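Local coordinates for inositol monophosphatase family protein (Staphylococcus aureus subsp. aureus MSSA476, PDB 4I3Y) that probably hydrolyses the phosphate ester of inositol monophosphates, as a magnesium-dependent phosphatase of the inositol monophosphatase family that lithium inhibits, at residues A[229-234]-A[245-250]; A[163-168]-A[205-210]; A[24-29]-A[125-130]. One frame throughout, in Å; residues are numbered along the deposited sequence.

Interaction 1: A[229-234]-A[245-250]; sequences KMTTLD and PFIISN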
ATOM      1  N   LYS A 229       0.420 -15.799 -14.869  1.00 18.58           N
ATOM      2  CA  LYS A 229       0.681 -17.130 -14.339  1.00 20.35           C
ATOM      3  C   LYS A 229       0.197 -17.194 -12.914  1.00 20.91           C
ATOM      4  O   LYS A 229       0.559 -16.312 -12.100  1.00 22.43           O
ATOM      5  CB  LYS A 229       2.189 -17.464 -14.360  1.00 20.20           C
ATOM      6  CG  LYS A 229       2.805 -17.381 -15.731  1.00 23.91           C
ATOM      7  CD  LYS A 229       2.232 -18.441 -16.658  1.00 29.43           C
ATOM      8  CE  LYS A 229       2.960 -18.486 -17.991  1.00 32.70           C
ATOM      9  NZ  LYS A 229       2.220 -19.350 -18.960  1.00 37.36           N
ATOM     10  N   MET A 230      -0.652 -18.176 -12.610  1.00 17.96           N
ATOM     11  CA  MET A 230      -1.065 -18.406 -11.241  1.00 16.87           C
ATOM     12  C   MET A 230      -0.923 -19.883 -10.987  1.00 18.33           C
ATOM     13  O   MET A 230      -1.611 -20.692 -11.636  1.00 17.18           O
ATOM     14  CB  MET A 230      -2.482 -17.945 -10.998  1.00 17.32           C
ATOM     15  CG  MET A 230      -3.034 -18.289  -9.611  1.00 15.72           C
ATOM     16  SD  MET A 230      -4.701 -17.555  -9.390  1.00 19.49           S
ATOM     17  CE  MET A 230      -5.164 -18.378  -7.889  1.00 13.68           C
ATOM     18  N   THR A 231       0.018 -20.232 -10.102  1.00 17.24           N
ATOM     19  CA  THR A 231       0.437 -21.633  -9.917  1.00 16.50           C
ATOM     20  C   THR A 231       0.790 -21.915  -8.444  1.00 17.20           C
ATOM     21  O   THR A 231       0.889 -21.008  -7.584  1.00 15.01           O
ATOM     22  CB  THR A 231       1.704 -21.949 -10.766  1.00 17.23           C
ATOM     23  OG1 THR A 231       2.851 -21.249 -10.239  1.00 19.26           O
ATOM     24  CG2 THR A 231       1.523 -21.565 -12.220  1.00 16.59           C
ATOM     25  N   THR A 232       0.982 -23.181  -8.136  1.00 17.03           N
ATOM     26  CA  THR A 232       1.560 -23.542  -6.859  1.00 17.69           C
ATOM     27  C   THR A 232       3.065 -23.151  -6.968  1.00 17.58           C
ATOM     28  O   THR A 232       3.575 -22.800  -8.045  1.00 16.69           O
ATOM     29  CB  THR A 232       1.468 -25.056  -6.627  1.00 18.14           C
ATOM     30  OG1 THR A 232       2.377 -25.678  -7.529  1.00 19.37           O
ATOM     31  CG2 THR A 232       0.042 -25.574  -6.899  1.00 21.49           C
ATOM     32  N   LEU A 233       3.781 -23.194  -5.860  1.00 17.84           N
ATOM     33  CA  LEU A 233       5.150 -22.722  -5.886  1.00 18.68           C
ATOM     34  C   LEU A 233       6.057 -23.809  -6.522  1.00 23.39           C
ATOM     35  O   LEU A 233       7.269 -23.604  -6.731  1.00 24.02           O
ATOM     36  CB  LEU A 233       5.587 -22.285  -4.497  1.00 16.14           C
ATOM     37  CG  LEU A 233       4.789 -21.132  -3.887  1.00 15.58           C
ATOM     38  CD1 LEU A 233       5.250 -20.860  -2.457  1.00 14.65           C
ATOM     39  CD2 LEU A 233       4.887 -19.845  -4.684  1.00 13.99           C
ATOM     40  N   ASP A 234       5.429 -24.946  -6.847  1.00 27.11           N
ATOM     41  CA  ASP A 234       6.010 -26.021  -7.685  1.00 28.72           C
ATOM     42  C   ASP A 234       5.696 -25.861  -9.157  1.00 26.33           C
ATOM     43  O   ASP A 234       5.962 -26.754  -9.947  1.00 26.89           O
ATOM     44  CB  ASP A 234       5.410 -27.339  -7.260  1.00 32.53           C
ATOM     45  CG  ASP A 234       6.122 -27.949  -6.099  1.00 38.66           C
ATOM     46  OD1 ASP A 234       7.175 -27.462  -5.660  1.00 41.59           O
ATOM     47  OD2 ASP A 234       5.614 -28.961  -5.615  1.00 51.12           O
ATOM     48  N   PRO A 245       0.330 -23.314  -1.423  1.00 18.11           N
ATOM     49  CA  PRO A 245       1.287 -22.251  -1.576  1.00 16.81           C
ATOM     50  C   PRO A 245       1.198 -21.756  -3.025  1.00 16.89           C
ATOM     51  O   PRO A 245       1.123 -22.581  -3.946  1.00 18.98           O
ATOM     52  CB  PRO A 245       2.634 -22.979  -1.300  1.00 16.61           C
ATOM     53  CG  PRO A 245       2.267 -24.049  -0.281  1.00 16.80           C
ATOM     54  CD  PRO A 245       0.969 -24.535  -0.880  1.00 18.14           C
ATOM     55  N   PHE A 246       1.169 -20.443  -3.231  1.00 14.49           N
ATOM     56  CA  PHE A 246       0.830 -19.932  -4.541  1.00 14.57           C
ATOM     57  C   PHE A 246       1.558 -18.690  -4.912  1.00 14.74           C
ATOM     58  O   PHE A 246       2.018 -17.945  -4.058  1.00 15.76           O
ATOM     59  CB  PHE A 246      -0.735 -19.742  -4.698  1.00 14.79           C
ATOM     60  CG  PHE A 246      -1.208 -18.300  -4.794  1.00 15.08           C
ATOM     61  CD1 PHE A 246      -1.967 -17.875  -5.895  1.00 14.55           C
ATOM     62  CD2 PHE A 246      -0.899 -17.339  -3.796  1.00 15.52           C
ATOM     63  CE1 PHE A 246      -2.390 -16.543  -6.004  1.00 14.67           C
ATOM     64  CE2 PHE A 246      -1.348 -16.024  -3.897  1.00 14.31           C
ATOM     65  CZ  PHE A 246      -2.059 -15.604  -5.005  1.00 14.68           C
ATOM     66  N   ILE A 247       1.678 -18.487  -6.230  1.00 14.44           N
ATOM     67  CA  ILE A 247       2.160 -17.270  -6.803  1.00 13.97           C
ATOM     68  C   ILE A 247       1.147 -16.792  -7.861  1.00 13.38           C
ATOM     69  O   ILE A 247       0.593 -17.593  -8.591  1.00 13.84           O
ATOM     70  CB  ILE A 247       3.552 -17.470  -7.470  1.00 14.92           C
ATOM     71  CG1 ILE A 247       3.998 -16.169  -8.156  1.00 15.65           C
ATOM     72  CG2 ILE A 247       3.512 -18.658  -8.470  1.00 14.11           C
ATOM     73  CD1 ILE A 247       5.503 -16.082  -8.500  1.00 18.43           C
ATOM     74  N   ILE A 248       0.825 -15.510  -7.877  1.00 12.65           N
ATOM     75  CA  ILE A 248       0.265 -14.886  -9.107  1.00 12.27           C
ATOM     76  C   ILE A 248       1.353 -13.968  -9.703  1.00 13.17           C
ATOM     77  O   ILE A 248       1.944 -13.158  -8.974  1.00 13.48           O
ATOM     78  CB  ILE A 248      -1.072 -14.162  -8.853  1.00 11.71           C
ATOM     79  CG1 ILE A 248      -1.634 -13.646 -10.198  1.00 10.66           C
ATOM     80  CG2 ILE A 248      -0.922 -13.104  -7.733  1.00  9.43           C
ATOM     81  CD1 ILE A 248      -3.075 -13.214 -10.037  1.00 10.23           C
ATOM     82  N   SER A 249       1.650 -14.114 -11.005  1.00 13.54           N
ATOM     83  CA  SER A 249       2.802 -13.421 -11.588  1.00 14.03           C
ATOM     84  C   SER A 249       2.601 -13.000 -13.002  1.00 15.59           C
ATOM     85  O   SER A 249       1.896 -13.653 -13.798  1.00 17.33           O
ATOM     86  CB  SER A 249       4.051 -14.342 -11.519  1.00 14.47           C
ATOM     87  OG  SER A 249       5.093 -13.877 -12.362  1.00 15.75           O
ATOM     88  N   ASN A 250       3.194 -11.877 -13.345  1.00 16.00           N
ATOM     89  CA  ASN A 250       3.438 -11.552 -14.745  1.00 16.00           C
ATOM     90  C   ASN A 250       4.119 -12.763 -15.476  1.00 16.98           C
ATOM     91  O   ASN A 250       4.948 -13.440 -14.866  1.00 16.03           O
ATOM     92  CB  ASN A 250       4.359 -10.331 -14.787  1.00 15.89           C
ATOM     93  CG  ASN A 250       4.437  -9.697 -16.172  1.00 16.87           C
ATOM     94  OD1 ASN A 250       5.109 -10.219 -17.074  1.00 15.91           O
ATOM     95  ND2 ASN A 250       3.778  -8.528 -16.327  1.00 14.61           N
TER
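Met230 reaches the ring of Phe246 from the neighbouring strand. Its sulfur lies at the ring edge, with SD 5.5 Å from the centroid of Phe246. This is a Met-aromatic contact. The methyl CE of Met230 comes within 3.8 Å of Phe246 CD1, at an oblique approach to the ring. With CG anti to the backbone N (chi1 174°) and the chain extended beyond it, Met230 runs past the CD1-CE1 side. One face of Phe246 has the backbone N of Ile248 above it, offset toward the rim. Cys191 and Ser195 of helix 191-200 touch the Phe246 side chain.

The two strands run antiparallel. Lys229 and Ser249 form a hydrogen-bonded pair. Their bonds are Lys229 N to Ser249 O, 2.8 Å, and Ser249 N to Lys229 O, 2.7 Å. Thr231 and Ile247 form the next hydrogen-bonded pair, and Met230 with Ile248 lies between them as a non-hydrogen-bonded pair. Thr231 and Ile247 point the same way, side by side. OG1 of Thr231 sits 3.2 Å from CG2 of Ile247, yet bonds to Thr232 O at 2.8 Å. Beyond the strand, Leu233 folds back over the partner. Its CD1 meets CB of Pro245 at 3.6 Å, while CD2 lies near CB of Ile247.

Strand 229-232 is an outer strand of the five-stranded sheet, and this antiparallel pairing holds it there. Four backbone bonds fix the register. Thr231 OG1 is satisfied at Thr232 O, so the side-chain contacts across the strands are apolar apart from the Met-aromatic pair.

Interaction 2: A[163-168]-A[205-210]; sequences ISFNAQ and AHINTN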
ATOM      1  N   ILE A 163       8.114  -6.643  -6.296  1.00 16.91           N
ATOM      2  CA  ILE A 163       7.406  -7.849  -5.845  1.00 18.04           C
ATOM      3  C   ILE A 163       6.880  -7.721  -4.463  1.00 16.95           C
ATOM      4  O   ILE A 163       7.327  -6.862  -3.695  1.00 15.74           O
ATOM      5  CB  ILE A 163       8.220  -9.145  -5.904  1.00 22.27           C
ATOM      6  CG1 ILE A 163       9.523  -9.051  -5.130  1.00 23.00           C
ATOM      7  CG2 ILE A 163       8.447  -9.552  -7.344  1.00 30.24           C
ATOM      8  CD1 ILE A 163      10.105 -10.467  -5.143  1.00 27.82           C
ATOM      9  N   SER A 164       5.937  -8.603  -4.145  1.00 15.58           N
ATOM     10  CA  SER A 164       5.204  -8.527  -2.911  1.00 14.61           C
ATOM     11  C   SER A 164       5.036  -9.923  -2.316  1.00 13.61           C
ATOM     12  O   SER A 164       4.716 -10.916  -3.028  1.00 12.74           O
ATOM     13  CB  SER A 164       3.842  -7.907  -3.260  1.00 15.01           C
ATOM     14  OG  SER A 164       2.801  -8.292  -2.403  1.00 16.14           O
ATOM     15  N   PHE A 165       5.243 -10.021  -1.005  1.00 13.03           N
ATOM     16  CA  PHE A 165       5.126 -11.299  -0.312  1.00 13.39           C
ATOM     17  C   PHE A 165       5.280 -10.993   1.161  1.00 14.52           C
ATOM     18  O   PHE A 165       5.721  -9.866   1.526  1.00 12.46           O
ATOM     19  CB  PHE A 165       6.202 -12.321  -0.781  1.00 13.49           C
ATOM     20  CG  PHE A 165       7.635 -11.842  -0.596  1.00 13.46           C
ATOM     21  CD1 PHE A 165       8.326 -12.091   0.597  1.00 14.07           C
ATOM     22  CD2 PHE A 165       8.300 -11.186  -1.623  1.00 12.88           C
ATOM     23  CE1 PHE A 165       9.639 -11.652   0.776  1.00 13.87           C
ATOM     24  CE2 PHE A 165       9.620 -10.740  -1.458  1.00 13.35           C
ATOM     25  CZ  PHE A 165      10.273 -10.951  -0.242  1.00 13.72           C
ATOM     26  N   ASN A 166       4.883 -11.964   1.994  1.00 14.95           N
ATOM     27  CA  ASN A 166       5.007 -11.852   3.458  1.00 16.06           C
ATOM     28  C   ASN A 166       6.415 -12.322   3.810  1.00 16.77           C
ATOM     29  O   ASN A 166       6.736 -13.520   3.765  1.00 15.74           O
ATOM     30  CB  ASN A 166       3.912 -12.666   4.165  1.00 17.47           C
ATOM     31  CG  ASN A 166       4.012 -12.612   5.692  1.00 17.00           C
ATOM     32  OD1 ASN A 166       4.917 -12.010   6.261  1.00 15.90           O
ATOM     33  ND2 ASN A 166       3.062 -13.241   6.357  1.00 19.29           N
ATOM     34  N   ALA A 167       7.266 -11.357   4.127  1.00 15.20           N
ATOM     35  CA  ALA A 167       8.690 -11.642   4.382  1.00 16.85           C
ATOM     36  C   ALA A 167       8.892 -12.246   5.801  1.00 18.57           C
ATOM     37  O   ALA A 167      10.032 -12.593   6.187  1.00 19.45           O
ATOM     38  CB  ALA A 167       9.489 -10.361   4.242  1.00 14.17           C
ATOM     39  N   GLN A 168       7.820 -12.339   6.589  1.00 17.42           N
ATOM     40  CA  GLN A 168       7.964 -12.748   8.007  1.00 17.41           C
ATOM     41  C   GLN A 168       7.795 -14.227   8.133  1.00 18.97           C
ATOM     42  O   GLN A 168       8.007 -14.786   9.182  1.00 18.75           O
ATOM     43  CB  GLN A 168       6.919 -12.110   8.919  1.00 18.06           C
ATOM     44  CG  GLN A 168       6.786 -10.623   8.754  1.00 19.27           C
ATOM     45  CD  GLN A 168       5.846 -10.002   9.762  1.00 21.40           C
ATOM     46  OE1 GLN A 168       5.039  -9.149   9.430  1.00 22.65           O
ATOM     47  NE2 GLN A 168       5.932 -10.454  10.981  1.00 20.77           N
ATOM     48  N   ALA A 205       4.883  -9.765  -9.277  1.00 12.93           N
ATOM     49  CA  ALA A 205       4.405 -11.018  -8.705  1.00 12.37           C
ATOM     50  C   ALA A 205       4.000 -10.801  -7.261  1.00 12.90           C
ATOM     51  O   ALA A 205       4.449  -9.836  -6.628  1.00 11.73           O
ATOM     52  CB  ALA A 205       5.470 -12.146  -8.844  1.00 12.10           C
ATOM     53  N   HIS A 206       3.075 -11.648  -6.786  1.00 11.72           N
ATOM     54  CA  HIS A 206       2.669 -11.693  -5.402  1.00 12.76           C
ATOM     55  C   HIS A 206       2.739 -13.148  -4.989  1.00 13.94           C
ATOM     56  O   HIS A 206       2.268 -14.062  -5.707  1.00 13.99           O
ATOM     57  CB  HIS A 206       1.234 -11.153  -5.119  1.00 11.37           C
ATOM     58  CG  HIS A 206       0.782 -11.382  -3.696  1.00 11.49           C
ATOM     59  ND1 HIS A 206       1.406 -10.795  -2.616  1.00 10.65           N
ATOM     60  CD2 HIS A 206      -0.259 -12.091  -3.180  1.00 10.73           C
ATOM     61  CE1 HIS A 206       0.819 -11.183  -1.496  1.00 10.53           C
ATOM     62  NE2 HIS A 206      -0.193 -11.975  -1.808  1.00 10.61           N
ATOM     63  N   ILE A 207       3.335 -13.378  -3.837  1.00 14.49           N
ATOM     64  CA  ILE A 207       3.446 -14.777  -3.322  1.00 14.46           C
ATOM     65  C   ILE A 207       2.714 -14.844  -2.004  1.00 14.88           C
ATOM     66  O   ILE A 207       2.852 -13.896  -1.183  1.00 13.63           O
ATOM     67  CB  ILE A 207       4.919 -15.097  -2.995  1.00 14.99           C
ATOM     68  CG1 ILE A 207       5.753 -15.113  -4.285  1.00 15.47           C
ATOM     69  CG2 ILE A 207       5.056 -16.390  -2.188  1.00 14.41           C
ATOM     70  CD1 ILE A 207       7.228 -14.816  -4.004  1.00 16.54           C
ATOM     71  N   ASN A 208       1.943 -15.924  -1.790  1.00 16.20           N
ATOM     72  CA  ASN A 208       1.362 -16.288  -0.456  1.00 18.29           C
ATOM     73  C   ASN A 208       1.613 -17.818  -0.246  1.00 18.73           C
ATOM     74  O   ASN A 208       1.074 -18.674  -0.999  1.00 18.29           O
ATOM     75  CB  ASN A 208      -0.143 -15.922  -0.302  1.00 17.85           C
ATOM     76  CG  ASN A 208      -0.709 -16.240   1.113  1.00 18.14           C
ATOM     77  OD1 ASN A 208      -0.354 -17.256   1.755  1.00 18.31           O
ATOM     78  ND2 ASN A 208      -1.638 -15.386   1.584  1.00 16.04           N
ATOM     79  N   THR A 209       2.483 -18.123   0.719  1.00 17.84           N
ATOM     80  CA  THR A 209       2.971 -19.508   0.906  1.00 20.96           C
ATOM     81  C   THR A 209       1.995 -20.381   1.666  1.00 20.71           C
ATOM     82  O   THR A 209       2.273 -21.522   1.921  1.00 22.51           O
ATOM     83  CB  THR A 209       4.309 -19.617   1.677  1.00 18.66           C
ATOM     84  OG1 THR A 209       4.140 -19.026   2.973  1.00 20.02           O
ATOM     85  CG2 THR A 209       5.374 -18.933   0.938  1.00 18.26           C
ATOM     86  N   ASN A 210       0.862 -19.836   2.059  1.00 21.57           N
ATOM     87  CA  ASN A 210      -0.124 -20.649   2.700  1.00 22.22           C
ATOM     88  C   ASN A 210      -1.526 -20.034   2.665  1.00 20.21           C
ATOM     89  O   ASN A 210      -2.109 -19.797   3.728  1.00 19.99           O
ATOM     90  CB  ASN A 210       0.338 -20.944   4.128  1.00 23.02           C
ATOM     91  CG  ASN A 210      -0.580 -21.916   4.847  1.00 27.99           C
ATOM     92  OD1 ASN A 210      -0.804 -21.792   6.069  1.00 29.83           O
ATOM     93  ND2 ASN A 210      -1.134 -22.885   4.101  1.00 27.14           N
TER
HETATM   94  O   HOH W   1       4.853 -14.803   1.269  1.00 31.25           O
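Ala205 meets Ile163 and Ser164 where the two strands run parallel. Its carbonyl O accepts from Ser164 N at 3.1 Å. Its methyl CB lies 4.2 Å from CG2 of Ile163, a loose apolar touch.

His206 follows and pairs with Ser164, both side chains on the same face of the sheet. The imidazole ND1 donates to Ser164 OG at 2.9 Å. The hydroxyl lies near the ring edge, though 23° out of its plane. CG of His206 is anti to the backbone N (chi1 172°), which swings the ring alongside Ser164. ND1 also makes a weak bond to Ser164 O. The serine hydroxyl has a second partner in Asp194 of helix 191-200, so His206 and Asp194 both grip Ser164 OG, and Ser164 and His206 are buried. The His206 side chain also touches that helix.

The pair belongs to the parallel part of the mixed five-stranded sheet, which also includes strand 184-185. Strand 162-164, helix 172-181 and strand 184-185 form a beta-alpha-beta crossover. The chain then returns through helix 191-200 to 205-208, on the other side of 162-164.

Ile207 comes next. Its N donates to Ser164 O at 2.9 Å. Its CB packs on CB of Phe165 at 3.8 Å. The Phe165 ring leads away from strand 205-208 toward helix 172-181, and stacks edge-to-face with Tyr185. A water accepts from Asn166 N and donates to Ile207 O, bridging the two segments where they part. At the end of the strand, Asn208 OD1 accepts from Asn210 N at 2.9 Å, an Asx turn.

Interaction 3: A[24-29]-A[125-130]; sequences KQIDNV and YVYDYP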
ATOM      1  N   LYS A  24     -22.154  -3.346  -4.569  1.00 25.04           N
ATOM      2  CA  LYS A  24     -22.290  -1.906  -4.471  1.00 26.75           C
ATOM      3  C   LYS A  24     -23.251  -1.456  -3.374  1.00 25.62           C
ATOM      4  O   LYS A  24     -23.045  -0.411  -2.758  1.00 26.62           O
ATOM      5  CB  LYS A  24     -22.617  -1.256  -5.836  1.00 29.05           C
ATOM      6  CG  LYS A  24     -21.494  -1.377  -6.874  1.00 27.85           C
ATOM      7  CD  LYS A  24     -20.157  -0.713  -6.474  1.00 29.07           C
ATOM      8  CE  LYS A  24     -20.193   0.772  -6.033  1.00 24.98           C
ATOM      9  NZ  LYS A  24     -18.828   1.161  -5.461  1.00 23.53           N
ATOM     10  N   GLN A  25     -24.268  -2.235  -3.058  1.00 26.88           N
ATOM     11  CA  GLN A  25     -25.141  -1.810  -1.935  1.00 26.39           C
ATOM     12  C   GLN A  25     -24.620  -2.198  -0.519  1.00 25.78           C
ATOM     13  O   GLN A  25     -25.190  -1.826   0.511  1.00 23.90           O
ATOM     14  CB  GLN A  25     -26.534  -2.342  -2.166  1.00 32.10           C
ATOM     15  CG  GLN A  25     -26.643  -3.840  -2.050  1.00 35.81           C
ATOM     16  CD  GLN A  25     -26.845  -4.263  -0.603  1.00 42.71           C
ATOM     17  OE1 GLN A  25     -27.549  -3.562   0.154  1.00 38.36           O
ATOM     18  NE2 GLN A  25     -26.197  -5.401  -0.186  1.00 40.61           N
ATOM     19  N   ILE A  26     -23.516  -2.936  -0.464  1.00 24.60           N
ATOM     20  CA  ILE A  26     -22.803  -3.121   0.790  1.00 23.03           C
ATOM     21  C   ILE A  26     -22.064  -1.773   1.224  1.00 19.24           C
ATOM     22  O   ILE A  26     -21.771  -1.607   2.375  1.00 18.34           O
ATOM     23  CB  ILE A  26     -21.862  -4.370   0.692  1.00 26.15           C
ATOM     24  CG1 ILE A  26     -21.917  -5.233   1.955  1.00 27.01           C
ATOM     25  CG2 ILE A  26     -20.442  -3.955   0.360  1.00 26.99           C
ATOM     26  CD1 ILE A  26     -23.113  -6.149   2.022  1.00 25.09           C
ATOM     27  N   ASP A  27     -21.814  -0.828   0.314  1.00 18.52           N
ATOM     28  CA  ASP A  27     -21.408   0.541   0.673  1.00 18.00           C
ATOM     29  C   ASP A  27     -22.311   1.210   1.732  1.00 19.32           C
ATOM     30  O   ASP A  27     -21.851   2.015   2.517  1.00 21.84           O
ATOM     31  CB  ASP A  27     -21.511   1.408  -0.568  1.00 19.24           C
ATOM     32  CG  ASP A  27     -20.444   1.073  -1.603  1.00 22.87           C
ATOM     33  OD1 ASP A  27     -19.679   0.105  -1.412  1.00 23.05           O
ATOM     34  OD2 ASP A  27     -20.367   1.789  -2.606  1.00 25.50           O
ATOM     35  N   ASN A  28     -23.606   0.889   1.709  1.00 20.30           N
ATOM     36  CA  ASN A  28     -24.589   1.446   2.624  1.00 23.89           C
ATOM     37  C   ASN A  28     -24.469   0.797   4.004  1.00 26.70           C
ATOM     38  O   ASN A  28     -24.739   1.430   5.020  1.00 31.71           O
ATOM     39  CB  ASN A  28     -25.991   1.258   2.054  1.00 22.33           C
ATOM     40  CG  ASN A  28     -26.176   1.993   0.743  1.00 23.63           C
ATOM     41  OD1 ASN A  28     -25.629   3.046   0.538  1.00 25.31           O
ATOM     42  ND2 ASN A  28     -26.906   1.419  -0.144  1.00 24.64           N
ATOM     43  N   VAL A  29     -24.008  -0.445   4.040  1.00 27.38           N
ATOM     44  CA  VAL A  29     -23.974  -1.247   5.273  1.00 25.54           C
ATOM     45  C   VAL A  29     -22.653  -1.088   6.051  1.00 25.05           C
ATOM     46  O   VAL A  29     -22.637  -1.041   7.276  1.00 20.32           O
ATOM     47  CB  VAL A  29     -24.144  -2.755   4.915  1.00 31.39           C
ATOM     48  CG1 VAL A  29     -24.253  -3.635   6.162  1.00 32.44           C
ATOM     49  CG2 VAL A  29     -25.333  -2.986   3.970  1.00 33.06           C
ATOM     50  N   TYR A 125     -14.726 -11.589  -8.325  1.00 14.46           N
ATOM     51  CA  TYR A 125     -14.890 -10.261  -7.815  1.00 13.95           C
ATOM     52  C   TYR A 125     -13.874 -10.003  -6.713  1.00 13.94           C
ATOM     53  O   TYR A 125     -13.758 -10.837  -5.791  1.00 13.23           O
ATOM     54  CB  TYR A 125     -16.309 -10.079  -7.183  1.00 15.03           C
ATOM     55  CG  TYR A 125     -17.405 -10.313  -8.196  1.00 15.46           C
ATOM     56  CD1 TYR A 125     -17.786  -9.298  -9.087  1.00 16.71           C
ATOM     57  CD2 TYR A 125     -17.973 -11.575  -8.338  1.00 15.69           C
ATOM     58  CE1 TYR A 125     -18.747  -9.537 -10.068  1.00 18.10           C
ATOM     59  CE2 TYR A 125     -18.877 -11.854  -9.329  1.00 15.72           C
ATOM     60  CZ  TYR A 125     -19.292 -10.821 -10.164  1.00 17.22           C
ATOM     61  OH  TYR A 125     -20.227 -11.102 -11.076  1.00 15.74           O
ATOM     62  N   VAL A 126     -13.206  -8.829  -6.802  1.00 13.48           N
ATOM     63  CA  VAL A 126     -12.375  -8.266  -5.736  1.00 12.76           C
ATOM     64  C   VAL A 126     -12.805  -6.825  -5.506  1.00 12.87           C
ATOM     65  O   VAL A 126     -12.545  -5.929  -6.335  1.00 12.07           O
ATOM     66  CB  VAL A 126     -10.861  -8.336  -6.002  1.00 12.50           C
ATOM     67  CG1 VAL A 126     -10.116  -7.764  -4.779  1.00 13.15           C
ATOM     68  CG2 VAL A 126     -10.410  -9.787  -6.258  1.00 12.32           C
ATOM     69  N   TYR A 127     -13.485  -6.608  -4.384  1.00 12.17           N
ATOM     70  CA  TYR A 127     -14.013  -5.264  -4.124  1.00 13.36           C
ATOM     71  C   TYR A 127     -13.126  -4.552  -3.164  1.00 13.35           C
ATOM     72  O   TYR A 127     -13.205  -4.817  -1.929  1.00 13.38           O
ATOM     73  CB  TYR A 127     -15.472  -5.288  -3.566  1.00 11.70           C
ATOM     74  CG  TYR A 127     -16.134  -3.915  -3.488  1.00 13.70           C
ATOM     75  CD1 TYR A 127     -15.692  -2.839  -4.283  1.00 12.89           C
ATOM     76  CD2 TYR A 127     -17.245  -3.698  -2.631  1.00 12.57           C
ATOM     77  CE1 TYR A 127     -16.290  -1.596  -4.200  1.00 12.55           C
ATOM     78  CE2 TYR A 127     -17.853  -2.440  -2.522  1.00 12.45           C
ATOM     79  CZ  TYR A 127     -17.373  -1.415  -3.308  1.00 12.92           C
ATOM     80  OH  TYR A 127     -17.972  -0.211  -3.222  1.00 13.34           O
ATOM     81  N   ASP A 128     -12.340  -3.621  -3.706  1.00 12.83           N
ATOM     82  CA  ASP A 128     -11.524  -2.732  -2.871  1.00 14.02           C
ATOM     83  C   ASP A 128     -12.446  -1.656  -2.328  1.00 15.54           C
ATOM     84  O   ASP A 128     -12.644  -0.616  -2.970  1.00 15.20           O
ATOM     85  CB  ASP A 128     -10.440  -2.150  -3.744  1.00 15.28           C
ATOM     86  CG  ASP A 128      -9.524  -1.175  -3.013  1.00 16.31           C
ATOM     87  OD1 ASP A 128      -9.800  -0.738  -1.923  1.00 17.12           O
ATOM     88  OD2 ASP A 128      -8.517  -0.824  -3.600  1.00 17.44           O
ATOM     89  N   TYR A 129     -13.053  -1.938  -1.174  1.00 14.77           N
ATOM     90  CA  TYR A 129     -14.127  -1.090  -0.694  1.00 15.37           C
ATOM     91  C   TYR A 129     -13.574   0.288  -0.237  1.00 16.29           C
ATOM     92  O   TYR A 129     -14.184   1.317  -0.551  1.00 17.44           O
ATOM     93  CB  TYR A 129     -14.967  -1.758   0.396  1.00 15.26           C
ATOM     94  CG  TYR A 129     -15.756  -0.733   1.187  1.00 15.44           C
ATOM     95  CD1 TYR A 129     -16.938  -0.199   0.671  1.00 16.05           C
ATOM     96  CD2 TYR A 129     -15.285  -0.245   2.383  1.00 14.96           C
ATOM     97  CE1 TYR A 129     -17.635   0.770   1.349  1.00 16.42           C
ATOM     98  CE2 TYR A 129     -15.972   0.720   3.075  1.00 15.43           C
ATOM     99  CZ  TYR A 129     -17.155   1.206   2.529  1.00 16.42           C
ATOM    100  OH  TYR A 129     -17.835   2.185   3.140  1.00 18.27           O
ATOM    101  N   PRO A 130     -12.423   0.323   0.471  1.00 15.86           N
ATOM    102  CA  PRO A 130     -11.946   1.658   0.937  1.00 16.51           C
ATOM    103  C   PRO A 130     -11.764   2.639  -0.233  1.00 17.69           C
ATOM    104  O   PRO A 130     -11.923   3.869  -0.057  1.00 17.35           O
ATOM    105  CB  PRO A 130     -10.599   1.345   1.613  1.00 14.68           C
ATOM    106  CG  PRO A 130     -10.787  -0.091   2.080  1.00 14.89           C
ATOM    107  CD  PRO A 130     -11.528  -0.760   0.941  1.00 15.23           C
TER
HETATM  108  O   HOH W   2     -19.567   3.662   2.080  1.00 18.35           O
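Tyr127 points its phenol at the helix, where Asp27 and Lys24 both meet its hydroxyl. The Asp27 carboxylate is nearly coplanar with the Tyr127 ring, the planes 25° apart. OD1 of Asp27 lies at the ring edge and accepts a hydrogen bond from Tyr127 OH at 2.5 Å, using its syn lone pair. Lys24 crosses Tyr127 at about a right angle. It starts out away from the strand, but the chain bends twice, at chi2 and chi3, and brings NZ back to donate to Tyr127 OH at 2.8 Å. NZ also forms a salt bridge with OD2 of Asp27, a weak one at 3.3 Å. The hydroxyl thus receives one bond and gives another. The lysine charge would probably make it a stronger donor.

Tyr129 stands at a steeper angle to the carboxylate, 58° between planes. Asp27 OD1 also lies at the edge of this ring, 3.5 Å from CD1 of Tyr129. A water joins Tyr129 OH to Asp27 O. Ile26 runs counter to Tyr127, with CG2 of Ile26 4.2 Å from CE2 of Tyr127. Over the centre of the Tyr127 ring sits CA of Tyr129.

The contact binds helix 12-35 to the end of strand 120-128 in the seven-stranded sheet. That strand lies between 110-117 and 133-138. Ile111 of the first touches Ile26, and Leu134 of the second touches Tyr127.

Overall arrangement
Along the chain, interaction 3 closes first, then interaction 2, then interaction 1. Interactions 1 and 2 belong to the five-stranded mixed sheet, with centres 10 Å apart. Strands 205-208 and 246-249 are neighbours there, and Phe246 N lies 2.9 Å from Asn208 O, a probable hydrogen bond. Interaction 3 lies across the centre of the chain, 27 Å from interaction 1 and 25 Å from interaction 2 between centres. It ties helix 12-35 to the separate seven-stranded sheet. Interactions 1 and 2 thus build one sheet of the layered alpha/beta fold, while interaction 3 joins a helix to the other, the one whose strand 89-97 bears the magnesium ligands Asp94 and Ile96.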